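Local coordinates for protein pectinesterase 1 (Solanum lycopersicum, PDB 1XG2) that hydrolyses the methyl esters of cell-wall pectin, releasing methanol, and may prepare fruit cell walls for softening during ripening, at residues 6-10 with 39-43; 89-94 with 117-121; 231-237 with 261-267; 289-295 with 311-315. The contacts are given in a common frame with arbitrary orientation. Residues are numbered along the deposited sequence.

Interaction 1: residues 6-10 with 39-43; sequences VVAQD and RGTYK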
loop_
_atom_site.group_PDB
_atom_site.type_symbol
_atom_site.label_atom_id
_atom_site.label_comp_id
_atom_site.label_asym_id
_atom_site.label_seq_id
_atom_site.Cartn_x
_atom_site.Cartn_y
_atom_site.Cartn_z
ATOM N N VAL A 6 -13.185 -23.582 -9.368
ATOM C CA VAL A 6 -12.394 -24.342 -8.413
ATOM C C VAL A 6 -11.021 -24.623 -9.013
ATOM O O VAL A 6 -10.914 -25.014 -10.172
ATOM C CB VAL A 6 -13.098 -25.663 -8.020
ATOM C CG1 VAL A 6 -12.198 -26.525 -7.122
ATOM C CG2 VAL A 6 -14.435 -25.358 -7.321
ATOM N N VAL A 7 -9.986 -24.402 -8.214
ATOM C CA VAL A 7 -8.618 -24.725 -8.582
ATOM C C VAL A 7 -8.166 -25.904 -7.737
ATOM O O VAL A 7 -8.325 -25.902 -6.522
ATOM C CB VAL A 7 -7.688 -23.540 -8.343
ATOM C CG1 VAL A 7 -6.247 -23.919 -8.632
ATOM C CG2 VAL A 7 -8.128 -22.336 -9.176
ATOM N N ALA A 8 -7.605 -26.915 -8.386
ATOM C CA ALA A 8 -7.118 -28.110 -7.701
ATOM C C ALA A 8 -6.025 -28.825 -8.496
ATOM O O ALA A 8 -6.054 -28.853 -9.727
ATOM C CB ALA A 8 -8.271 -29.068 -7.429
ATOM N N GLN A 9 -5.090 -29.425 -7.766
ATOM C CA GLN A 9 -3.934 -30.101 -8.347
ATOM C C GLN A 9 -4.234 -31.551 -8.739
ATOM O O GLN A 9 -3.567 -32.104 -9.607
ATOM C CB GLN A 9 -2.751 -30.055 -7.373
ATOM C CG GLN A 9 -2.461 -28.659 -6.855
ATOM C CD GLN A 9 -1.127 -28.544 -6.152
ATOM O OE1 GLN A 9 -0.852 -29.294 -5.209
ATOM N NE2 GLN A 9 -0.290 -27.613 -6.605
ATOM N N ASP A 10 -5.243 -32.145 -8.107
ATOM C CA ASP A 10 -5.638 -33.534 -8.364
ATOM C C ASP A 10 -6.701 -33.718 -9.470
ATOM O O ASP A 10 -7.342 -34.773 -9.537
ATOM C CB ASP A 10 -6.137 -34.176 -7.058
ATOM C CG ASP A 10 -7.400 -33.509 -6.509
ATOM O OD1 ASP A 10 -7.981 -32.632 -7.189
ATOM O OD2 ASP A 10 -7.879 -33.795 -5.389
ATOM N N ARG A 39 -6.576 -27.555 -1.275
ATOM C CA ARG A 39 -5.309 -27.692 -0.565
ATOM C C ARG A 39 -4.201 -28.116 -1.508
ATOM O O ARG A 39 -4.427 -28.851 -2.479
ATOM C CB ARG A 39 -5.417 -28.673 0.617
ATOM C CG ARG A 39 -5.622 -30.139 0.236
ATOM C CD ARG A 39 -6.045 -31.014 1.409
ATOM N NE ARG A 39 -7.331 -30.571 1.969
ATOM C CZ ARG A 39 -7.984 -31.185 2.960
ATOM N NH1 ARG A 39 -7.489 -32.281 3.538
ATOM N NH2 ARG A 39 -9.142 -30.694 3.381
ATOM N N GLY A 40 -3.010 -27.605 -1.228
ATOM C CA GLY A 40 -1.862 -27.813 -2.080
ATOM C C GLY A 40 -0.976 -26.587 -2.065
ATOM O O GLY A 40 -1.363 -25.525 -1.563
ATOM N N THR A 41 0.224 -26.751 -2.602
ATOM C CA THR A 41 1.172 -25.665 -2.757
ATOM C C THR A 41 1.297 -25.374 -4.248
ATOM O O THR A 41 1.594 -26.264 -5.038
ATOM C CB THR A 41 2.495 -26.060 -2.116
ATOM O OG1 THR A 41 2.310 -26.115 -0.689
ATOM C CG2 THR A 41 3.559 -24.988 -2.325
ATOM N N TYR A 42 1.046 -24.121 -4.619
ATOM C CA TYR A 42 0.966 -23.704 -6.012
ATOM C C TYR A 42 2.110 -22.746 -6.253
ATOM O O TYR A 42 2.124 -21.637 -5.729
ATOM C CB TYR A 42 -0.386 -23.027 -6.282
ATOM C CG TYR A 42 -1.579 -23.920 -6.045
ATOM C CD1 TYR A 42 -2.017 -24.210 -4.758
ATOM C CD2 TYR A 42 -2.274 -24.488 -7.115
ATOM C CE1 TYR A 42 -3.110 -25.040 -4.538
ATOM C CE2 TYR A 42 -3.375 -25.330 -6.905
ATOM C CZ TYR A 42 -3.781 -25.601 -5.614
ATOM O OH TYR A 42 -4.862 -26.419 -5.401
ATOM N N LYS A 43 3.072 -23.203 -7.046
ATOM C CA LYS A 43 4.302 -22.485 -7.327
ATOM C C LYS A 43 4.023 -21.610 -8.548
ATOM O O LYS A 43 4.303 -22.008 -9.682
ATOM C CB LYS A 43 5.411 -23.510 -7.620
ATOM C CG LYS A 43 6.771 -23.307 -6.984
ATOM C CD LYS A 43 7.348 -24.699 -6.566
ATOM C CE LYS A 43 8.868 -24.695 -6.326
ATOM N NZ LYS A 43 9.363 -26.053 -5.884
HETATM O O HOH W 1 0.968 -29.529 -3.265
HETATM O O HOH W 2 -5.785 -29.865 -4.764
#
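The backbones of 6-10 and 39-43 approach without pairing. The nearest CA atoms are Gln9 to Gly40, 7.0 Å apart, and Ala8 to Arg39, 7.4 Å apart, too far for direct main-chain hydrogen bonds, so side chains and water span the gap. The first segment leaves strand 5-7 and turns aside at Gln9, whereas the second enters strand 40-43 through Gly40. At Gly40, phi and psi of 146° and 168° would jam a CB against the preceding carbonyl, and that CB would also lie only 2.5 Å from Gln9 OE1. Gln9 does most of the joining. Its NE2 donates to Thr41 O (2.8 Å), while OE1 takes a hydrogen bond from a water (2.7 Å) that itself accepts from Thr41 N (3.0 Å), so the carboxamide engages Thr41 O directly and Thr41 N through water. A second water, 3.1 Å from Gln9 N and 2.8 Å from Arg39 O, bridges the main chains. Gln9 NE2 lies over one face of the Tyr42 ring, and Gln9 CG meets CE2 of Tyr42 at 3.5 Å. Val7 CG1 packs on the same Tyr42 CE2 (3.6 Å), and the Tyr42 hydroxyl is hydrogen-bonded to Lys38 O. The contact sits at the N-terminal end of a right-handed parallel beta-helix: strand 5-7 pairs with 33-37, strand 40-43 with 65-69, and Val7 and Tyr42 both reach Val37.

Interaction 2: residues 89-94 with 117-121; sequences GQGFIL and ADMSV
Three backbone hydrogen bonds hold 89-94 beside 117-121: Gly91 N to Asp118 O (2.9 Å, nearly straight), Val121 N to Phe92 O (3.0 Å) and Leu94 N to Val121 O (2.9 Å). The last two straddle Ile93 and define a parallel bridge between extended Ile93 (-129°, 130°) and Val121 (-127°, 131°), CA atoms 4.7 Å apart. Ser120, chi1 p, turns its OG back onto Ala117 O (2.7 Å). The buried Asp118 forms a salt bridge with Arg140 and a hydrogen bond with Tyr104 of the pectinesterase inhibitor chain. Gly89 to Phe92 form a type II turn, closed by Phe92 N to Gly89 O (3.2 Å), with Gly91 at positive phi (79°); Met119 is left-handed (53°, 47°). CA-H...O contacts from Gly91 CA to Met119 O (3.3 Å) and Ile93 CA to Val121 O (3.2 Å) accompany these bonds. Phe92 and Val121 have chi1 t. Ala117 CB lies 4.0 Å from Phe92 CB, Gln90 CG 3.7 Å from Met119 CE, and Ile93 CG1 4.4 Å from Val121 CB. Such stacked coils characterise a parallel beta-helix. Strands 55-59 and 140-144 flank the pair; Phe92 meets strand 85-87, Val121 helix 301-304.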
loop_
_atom_site.group_PDB
_atom_site.type_symbol
_atom_site.label_atom_id
_atom_site.label_comp_id
_atom_site.label_asym_id
_atom_site.label_seq_id
_atom_site.Cartn_x
_atom_site.Cartn_y
_atom_site.Cartn_z
ATOM N N GLY A 89 -7.313 -5.188 -8.613
ATOM C CA GLY A 89 -8.727 -5.164 -8.967
ATOM C C GLY A 89 -9.604 -4.774 -7.787
ATOM O O GLY A 89 -9.594 -5.441 -6.749
ATOM N N GLN A 90 -10.370 -3.694 -7.957
ATOM C CA GLN A 90 -11.244 -3.151 -6.922
ATOM C C GLN A 90 -12.110 -4.233 -6.269
ATOM O O GLN A 90 -12.670 -5.058 -6.968
ATOM C CB GLN A 90 -12.162 -2.079 -7.537
ATOM C CG GLN A 90 -13.112 -1.394 -6.579
ATOM C CD GLN A 90 -14.206 -0.609 -7.328
ATOM O OE1 GLN A 90 -13.891 0.321 -8.073
ATOM N NE2 GLN A 90 -15.471 -0.998 -7.144
ATOM N N GLY A 91 -12.251 -4.177 -4.945
ATOM C CA GLY A 91 -13.110 -5.099 -4.203
ATOM C C GLY A 91 -12.525 -6.488 -3.950
ATOM O O GLY A 91 -13.245 -7.369 -3.479
ATOM N N PHE A 92 -11.241 -6.682 -4.268
ATOM C CA PHE A 92 -10.522 -7.941 -4.052
ATOM C C PHE A 92 -10.683 -8.462 -2.616
ATOM O O PHE A 92 -10.599 -7.695 -1.675
ATOM C CB PHE A 92 -9.031 -7.737 -4.357
ATOM C CG PHE A 92 -8.220 -8.993 -4.305
ATOM C CD1 PHE A 92 -8.512 -10.052 -5.142
ATOM C CD2 PHE A 92 -7.160 -9.118 -3.412
ATOM C CE1 PHE A 92 -7.753 -11.230 -5.097
ATOM C CE2 PHE A 92 -6.388 -10.279 -3.360
ATOM C CZ PHE A 92 -6.683 -11.332 -4.193
ATOM N N ILE A 93 -10.943 -9.760 -2.473
ATOM C CA ILE A 93 -10.988 -10.425 -1.178
ATOM C C ILE A 93 -10.087 -11.641 -1.272
ATOM O O ILE A 93 -10.196 -12.421 -2.219
ATOM C CB ILE A 93 -12.405 -10.910 -0.848
ATOM C CG1 ILE A 93 -13.359 -9.724 -0.796
ATOM C CG2 ILE A 93 -12.407 -11.735 0.471
ATOM C CD1 ILE A 93 -14.778 -10.131 -0.714
ATOM N N LEU A 94 -9.196 -11.779 -0.299
ATOM C CA LEU A 94 -8.310 -12.922 -0.191
ATOM C C LEU A 94 -8.586 -13.556 1.167
ATOM O O LEU A 94 -8.654 -12.864 2.200
ATOM C CB LEU A 94 -6.857 -12.463 -0.297
ATOM C CG LEU A 94 -5.798 -13.563 -0.364
ATOM C CD1 LEU A 94 -5.885 -14.269 -1.689
ATOM C CD2 LEU A 94 -4.404 -12.989 -0.139
ATOM N N ALA A 117 -5.381 -2.618 -4.507
ATOM C CA ALA A 117 -6.791 -2.741 -4.815
ATOM C C ALA A 117 -7.583 -2.012 -3.749
ATOM O O ALA A 117 -7.439 -2.277 -2.552
ATOM C CB ALA A 117 -7.207 -4.215 -4.836
ATOM N N ASP A 118 -8.412 -1.085 -4.182
ATOM C CA ASP A 118 -9.264 -0.354 -3.272
ATOM C C ASP A 118 -10.403 -1.223 -2.759
ATOM O O ASP A 118 -10.931 -2.066 -3.492
ATOM C CB ASP A 118 -9.814 0.879 -3.963
ATOM C CG ASP A 118 -10.515 1.812 -3.010
ATOM O OD1 ASP A 118 -9.956 2.116 -1.944
ATOM O OD2 ASP A 118 -11.622 2.318 -3.261
ATOM N N MET A 119 -10.787 -0.980 -1.507
ATOM C CA MET A 119 -11.827 -1.718 -0.799
ATOM C C MET A 119 -11.578 -3.228 -0.840
ATOM O O MET A 119 -12.463 -4.024 -1.126
ATOM C CB MET A 119 -13.170 -1.394 -1.453
ATOM C CG MET A 119 -13.497 0.100 -1.413
ATOM S SD MET A 119 -15.118 0.463 -2.100
ATOM C CE MET A 119 -14.652 0.477 -3.837
ATOM N N SER A 120 -10.332 -3.571 -0.540
ATOM C CA SER A 120 -9.901 -4.959 -0.483
ATOM C C SER A 120 -9.874 -5.477 0.957
ATOM O O SER A 120 -9.623 -4.723 1.905
ATOM C CB SER A 120 -8.522 -5.099 -1.136
ATOM O OG SER A 120 -7.615 -4.159 -0.578
ATOM N N VAL A 121 -10.144 -6.772 1.107
ATOM C CA VAL A 121 -10.144 -7.433 2.398
ATOM C C VAL A 121 -9.246 -8.655 2.327
ATOM O O VAL A 121 -9.350 -9.457 1.391
ATOM C CB VAL A 121 -11.559 -7.914 2.797
ATOM C CG1 VAL A 121 -11.510 -8.640 4.170
ATOM C CG2 VAL A 121 -12.509 -6.755 2.842
#

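Interaction 3: residues 231-237 with 261-267; sequences VMESYLG and EFMNNGP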
loop_
_atom_site.group_PDB
_atom_site.type_symbol
_atom_site.label_atom_id
_atom_site.label_comp_id
_atom_site.label_asym_id
_atom_site.label_seq_id
_atom_site.Cartn_x
_atom_site.Cartn_y
_atom_site.Cartn_z
ATOM N N VAL A 231 -0.104 2.451 16.247
ATOM C CA VAL A 231 -0.294 1.134 16.816
ATOM C C VAL A 231 -1.143 1.342 18.068
ATOM O O VAL A 231 -0.715 2.040 18.978
ATOM C CB VAL A 231 1.039 0.492 17.205
ATOM C CG1 VAL A 231 0.790 -0.850 17.901
ATOM C CG2 VAL A 231 1.941 0.323 15.974
ATOM N N MET A 232 -2.343 0.775 18.099
ATOM C CA MET A 232 -3.248 1.008 19.229
ATOM C C MET A 232 -4.021 -0.206 19.709
ATOM O O MET A 232 -4.300 -1.129 18.953
ATOM C CB MET A 232 -4.193 2.174 18.922
ATOM C CG MET A 232 -5.069 2.041 17.738
ATOM S SD MET A 232 -5.808 3.670 17.279
ATOM C CE MET A 232 -6.870 3.100 16.011
ATOM N N GLU A 233 -4.350 -0.199 21.002
ATOM C CA GLU A 233 -5.068 -1.282 21.642
ATOM C C GLU A 233 -4.514 -2.649 21.267
ATOM O O GLU A 233 -5.264 -3.599 21.055
ATOM C CB GLU A 233 -6.566 -1.191 21.331
ATOM C CG GLU A 233 -7.240 0.027 21.949
ATOM C CD GLU A 233 -7.589 -0.136 23.440
ATOM O OE1 GLU A 233 -7.404 -1.239 24.031
ATOM O OE2 GLU A 233 -8.055 0.866 24.034
ATOM N N SER A 234 -3.193 -2.737 21.203
ATOM C CA SER A 234 -2.516 -3.952 20.776
ATOM C C SER A 234 -1.573 -4.470 21.854
ATOM O O SER A 234 -1.135 -3.726 22.744
ATOM C CB SER A 234 -1.718 -3.698 19.491
ATOM O OG SER A 234 -2.565 -3.387 18.399
ATOM N N TYR A 235 -1.286 -5.763 21.765
ATOM C CA TYR A 235 -0.305 -6.406 22.614
ATOM C C TYR A 235 1.039 -6.320 21.933
ATOM O O TYR A 235 1.183 -6.717 20.778
ATOM C CB TYR A 235 -0.678 -7.861 22.867
ATOM C CG TYR A 235 0.379 -8.638 23.628
ATOM C CD1 TYR A 235 0.304 -8.770 25.018
ATOM C CD2 TYR A 235 1.448 -9.253 22.966
ATOM C CE1 TYR A 235 1.274 -9.478 25.729
ATOM C CE2 TYR A 235 2.426 -9.963 23.675
ATOM C CZ TYR A 235 2.317 -10.079 25.052
ATOM O OH TYR A 235 3.267 -10.774 25.760
ATOM N N LEU A 236 2.019 -5.796 22.658
ATOM C CA LEU A 236 3.397 -5.689 22.189
ATOM C C LEU A 236 4.290 -6.585 23.045
ATOM O O LEU A 236 4.398 -6.378 24.263
ATOM C CB LEU A 236 3.869 -4.240 22.305
ATOM C CG LEU A 236 3.487 -3.298 21.154
ATOM C CD1 LEU A 236 2.017 -3.329 20.894
ATOM C CD2 LEU A 236 3.945 -1.864 21.425
ATOM N N GLY A 237 4.915 -7.578 22.413
ATOM C CA GLY A 237 5.818 -8.490 23.092
ATOM C C GLY A 237 7.111 -7.808 23.499
ATOM O O GLY A 237 7.388 -6.677 23.096
ATOM N N GLU A 261 1.205 5.824 19.476
ATOM C CA GLU A 261 0.792 4.663 20.242
ATOM C C GLU A 261 -0.322 5.049 21.217
ATOM O O GLU A 261 -0.207 6.055 21.922
ATOM C CB GLU A 261 1.977 4.066 20.997
ATOM C CG GLU A 261 2.991 3.389 20.086
ATOM C CD GLU A 261 4.247 2.955 20.824
ATOM O OE1 GLU A 261 4.189 1.928 21.525
ATOM O OE2 GLU A 261 5.290 3.637 20.701
ATOM N N PHE A 262 -1.388 4.252 21.235
ATOM C CA PHE A 262 -2.580 4.499 22.050
ATOM C C PHE A 262 -3.012 3.217 22.739
ATOM O O PHE A 262 -3.416 2.263 22.087
ATOM C CB PHE A 262 -3.723 5.009 21.157
ATOM C CG PHE A 262 -5.050 5.196 21.853
ATOM C CD1 PHE A 262 -5.254 6.257 22.724
ATOM C CD2 PHE A 262 -6.111 4.342 21.597
ATOM C CE1 PHE A 262 -6.491 6.448 23.343
ATOM C CE2 PHE A 262 -7.350 4.526 22.200
ATOM C CZ PHE A 262 -7.540 5.586 23.077
ATOM N N MET A 263 -2.922 3.199 24.063
ATOM C CA MET A 263 -3.525 2.161 24.911
ATOM C C MET A 263 -3.064 0.734 24.550
ATOM O O MET A 263 -3.829 -0.221 24.582
ATOM C CB MET A 263 -5.046 2.264 24.780
ATOM C CG MET A 263 -5.587 3.601 25.291
ATOM S SD MET A 263 -5.276 3.837 27.046
ATOM C CE MET A 263 -5.875 5.528 27.178
ATOM N N ASN A 264 -1.788 0.577 24.237
ATOM C CA ASN A 264 -1.212 -0.753 24.060
ATOM C C ASN A 264 -0.920 -1.429 25.407
ATOM O O ASN A 264 -0.889 -0.777 26.455
ATOM C CB ASN A 264 0.057 -0.671 23.229
ATOM C CG ASN A 264 -0.198 -0.133 21.838
ATOM O OD1 ASN A 264 -1.171 -0.495 21.202
ATOM N ND2 ASN A 264 0.676 0.734 21.372
ATOM N N ASN A 265 -0.727 -2.737 25.372
ATOM C CA ASN A 265 -0.421 -3.502 26.577
ATOM C C ASN A 265 0.666 -4.519 26.259
ATOM O O ASN A 265 1.054 -4.668 25.102
ATOM C CB ASN A 265 -1.687 -4.184 27.110
ATOM C CG ASN A 265 -2.182 -5.289 26.197
ATOM O OD1 ASN A 265 -1.968 -6.472 26.463
ATOM N ND2 ASN A 265 -2.843 -4.911 25.121
ATOM N N GLY A 266 1.176 -5.185 27.290
ATOM C CA GLY A 266 2.228 -6.174 27.129
ATOM C C GLY A 266 3.608 -5.667 27.482
ATOM O O GLY A 266 3.808 -4.475 27.699
ATOM N N PRO A 267 4.572 -6.579 27.566
ATOM C CA PRO A 267 5.924 -6.244 28.048
ATOM C C PRO A 267 6.700 -5.249 27.183
ATOM O O PRO A 267 7.643 -4.659 27.679
ATOM C CB PRO A 267 6.653 -7.600 28.077
ATOM C CG PRO A 267 5.623 -8.648 27.892
ATOM C CD PRO A 267 4.424 -8.013 27.255
HETATM O O HOH W 3 -4.667 -6.118 23.230
#
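Val231 O is doubly satisfied, accepting from Phe262 N (3.2 Å) and from Asn264 ND2 (3.1 Å). The other end of the same carboxamide, Asn264 OD1, receives Ser234 N (3.0 Å), so one asparagine side chain serves two backbone groups of the neighbouring coil. Glu233 N donates to Phe262 O (2.8 Å), Asn265 N to Ser234 O (2.8 Å) and Leu236 N to Asn265 O (2.9 Å). Such repetition is the logic of a parallel beta-helix, in which equivalent turns stack coil upon coil: Glu233 and Met263 adopt matching left-handed backbone angles where each segment leaves its parallel strand. Ser234 OG spans Met232 O (2.9 Å) and Cys200 N. Glu261 OE2 forms a salt bridge with Arg274 and hydrogen bonds with Trp245 and Tyr280, and a water accepts from Asn265 ND2 (2.9 Å). Among the apolar contacts, Met232 CB touches Phe262 CB at 3.6 Å, with an oblique Met-aromatic contact beyond, and Tyr235 CZ lies 3.7 Å from Pro267 CD.

Interaction 4: residues 289-295 with 311-315; sequences AMPFTVA and YVDGL
Leu315, in the mt rotamer, is the main bump; its hollow is walled by Ala289, Met290 and Thr293. CD2 of Leu315 lies 3.5 Å from Ala289 CB and 3.7 Å from Thr293 CG2, while CD1 is 3.9 Å from Met290 CG. The first segment makes a short 3-10 turn at 290-291, then enters helix 294-297 (Val294 at -56°, -43°); the second is irregular, extended at Tyr311 and Val312. Both are C-terminal segments packed on the parallel beta-helix. CA atoms are 5.2 Å apart for Val294 and Asp313, 5.5 Å for Thr293 and Gly314. Thr293 (chi1 p) is the helix N-cap, its OG1 donating to Met290 O (2.7 Å) and weakly receiving Lys296 N. The helix start is also met by Asp313 O, which accepts from Ala295 N (3.2 Å), and by a water accepting from Val294 N (2.9 Å), 2.8 Å from Gly314 O. Val294 (chi1 t) wedges CG2 against Val312 O (3.5 Å), sets CG1 4.1 Å from Tyr311 CD2, and packs on strands 140-144 and 160-164.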
loop_
_atom_site.group_PDB
_atom_site.type_symbol
_atom_site.label_atom_id
_atom_site.label_comp_id
_atom_site.label_asym_id
_atom_site.label_seq_id
_atom_site.Cartn_x
_atom_site.Cartn_y
_atom_site.Cartn_z
ATOM N N ALA A 289 -6.765 9.379 18.452
ATOM C CA ALA A 289 -6.688 8.015 17.937
ATOM C C ALA A 289 -7.763 7.737 16.880
ATOM O O ALA A 289 -7.590 6.861 16.021
ATOM C CB ALA A 289 -6.817 7.026 19.075
ATOM N N MET A 290 -8.859 8.496 16.931
ATOM C CA MET A 290 -10.039 8.213 16.102
ATOM C C MET A 290 -9.791 8.258 14.586
ATOM O O MET A 290 -10.387 7.480 13.856
ATOM C CB MET A 290 -11.212 9.139 16.465
ATOM C CG MET A 290 -12.270 8.461 17.348
ATOM S SD MET A 290 -13.289 7.230 16.488
ATOM C CE MET A 290 -14.056 8.238 15.278
ATOM N N PRO A 291 -8.945 9.158 14.111
ATOM C CA PRO A 291 -8.611 9.214 12.679
ATOM C C PRO A 291 -8.044 7.920 12.097
ATOM O O PRO A 291 -8.048 7.760 10.873
ATOM C CB PRO A 291 -7.561 10.315 12.613
ATOM C CG PRO A 291 -7.843 11.164 13.783
ATOM C CD PRO A 291 -8.260 10.226 14.861
ATOM N N PHE A 292 -7.584 7.014 12.962
ATOM C CA PHE A 292 -6.935 5.782 12.526
ATOM C C PHE A 292 -7.829 4.556 12.629
ATOM O O PHE A 292 -7.373 3.444 12.419
ATOM C CB PHE A 292 -5.602 5.636 13.264
ATOM C CG PHE A 292 -4.710 6.835 13.064
ATOM C CD1 PHE A 292 -3.993 6.991 11.881
ATOM C CD2 PHE A 292 -4.675 7.852 13.998
ATOM C CE1 PHE A 292 -3.206 8.115 11.660
ATOM C CE2 PHE A 292 -3.896 8.981 13.790
ATOM C CZ PHE A 292 -3.155 9.117 12.615
ATOM N N THR A 293 -9.120 4.786 12.883
ATOM C CA THR A 293 -10.103 3.707 12.954
ATOM C C THR A 293 -10.575 3.336 11.565
ATOM O O THR A 293 -10.343 4.049 10.588
ATOM C CB THR A 293 -11.327 4.102 13.808
ATOM O OG1 THR A 293 -11.928 5.289 13.279
ATOM C CG2 THR A 293 -10.927 4.460 15.219
ATOM N N VAL A 294 -11.235 2.201 11.477
ATOM C CA VAL A 294 -11.796 1.721 10.218
ATOM C C VAL A 294 -12.736 2.774 9.626
ATOM O O VAL A 294 -12.707 3.048 8.428
ATOM C CB VAL A 294 -12.538 0.417 10.434
ATOM C CG1 VAL A 294 -13.499 0.107 9.291
ATOM C CG2 VAL A 294 -11.562 -0.714 10.641
ATOM N N ALA A 295 -13.561 3.357 10.491
ATOM C CA ALA A 295 -14.524 4.366 10.076
ATOM C C ALA A 295 -13.851 5.573 9.407
ATOM O O ALA A 295 -14.306 6.043 8.374
ATOM C CB ALA A 295 -15.343 4.814 11.272
ATOM N N TYR A 311 -15.654 -6.753 11.524
ATOM C CA TYR A 311 -14.831 -5.578 11.804
ATOM C C TYR A 311 -15.385 -4.784 12.961
ATOM O O TYR A 311 -16.595 -4.786 13.211
ATOM C CB TYR A 311 -14.687 -4.663 10.563
ATOM C CG TYR A 311 -15.983 -4.030 10.085
ATOM C CD1 TYR A 311 -16.914 -4.756 9.346
ATOM C CD2 TYR A 311 -16.280 -2.706 10.381
ATOM C CE1 TYR A 311 -18.104 -4.175 8.902
ATOM C CE2 TYR A 311 -17.463 -2.126 9.953
ATOM C CZ TYR A 311 -18.369 -2.852 9.220
ATOM O OH TYR A 311 -19.543 -2.248 8.801
ATOM N N VAL A 312 -14.479 -4.130 13.673
ATOM C CA VAL A 312 -14.804 -3.118 14.650
ATOM C C VAL A 312 -14.637 -1.775 13.964
ATOM O O VAL A 312 -13.577 -1.467 13.419
ATOM C CB VAL A 312 -13.883 -3.220 15.882
ATOM C CG1 VAL A 312 -14.042 -2.015 16.808
ATOM C CG2 VAL A 312 -14.151 -4.534 16.620
ATOM N N ASP A 313 -15.688 -0.964 14.031
ATOM C CA ASP A 313 -15.744 0.326 13.358
ATOM C C ASP A 313 -14.955 1.450 14.046
ATOM O O ASP A 313 -14.389 2.331 13.379
ATOM C CB ASP A 313 -17.211 0.749 13.250
ATOM C CG ASP A 313 -17.450 1.658 12.094
ATOM O OD1 ASP A 313 -17.241 1.230 10.941
ATOM O OD2 ASP A 313 -17.840 2.832 12.232
ATOM N N GLY A 314 -14.955 1.430 15.375
ATOM C CA GLY A 314 -14.391 2.489 16.190
ATOM C C GLY A 314 -13.159 2.070 16.974
ATOM O O GLY A 314 -12.419 1.188 16.541
ATOM N N LEU A 315 -12.959 2.709 18.132
ATOM C CA LEU A 315 -11.722 2.596 18.912
ATOM C C LEU A 315 -11.571 1.363 19.793
ATOM O O LEU A 315 -10.448 0.915 20.019
ATOM C CB LEU A 315 -11.567 3.809 19.828
ATOM C CG LEU A 315 -11.082 5.112 19.218
ATOM C CD1 LEU A 315 -11.126 6.194 20.293
ATOM C CD2 LEU A 315 -9.673 4.975 18.665
HETATM O O HOH W 4 -11.459 0.730 13.991
#

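The four contacts run in series along the chain, and the first three sample different places along one beta-helix. Interactions 1, 2 and 3 all reach its long sheet. The centres of interactions 1 and 3 are 38 Å apart, on opposite sides of the molecule's centre. The centres of interactions 1 and 2 are 22 Å apart. Interaction 4 belongs to the C-terminal segments laid across that sheet and touches interaction 3 directly: Met232 CE reaches Phe292 O at 3.6 Å and Phe262 CD2 meets Ala289 CB at 3.8 Å. None includes the predicted catalytic residues Asp132 and Asp153; all four lie away from the active site and join parts of the fold, and only interaction 2 also touches the inhibitor chain.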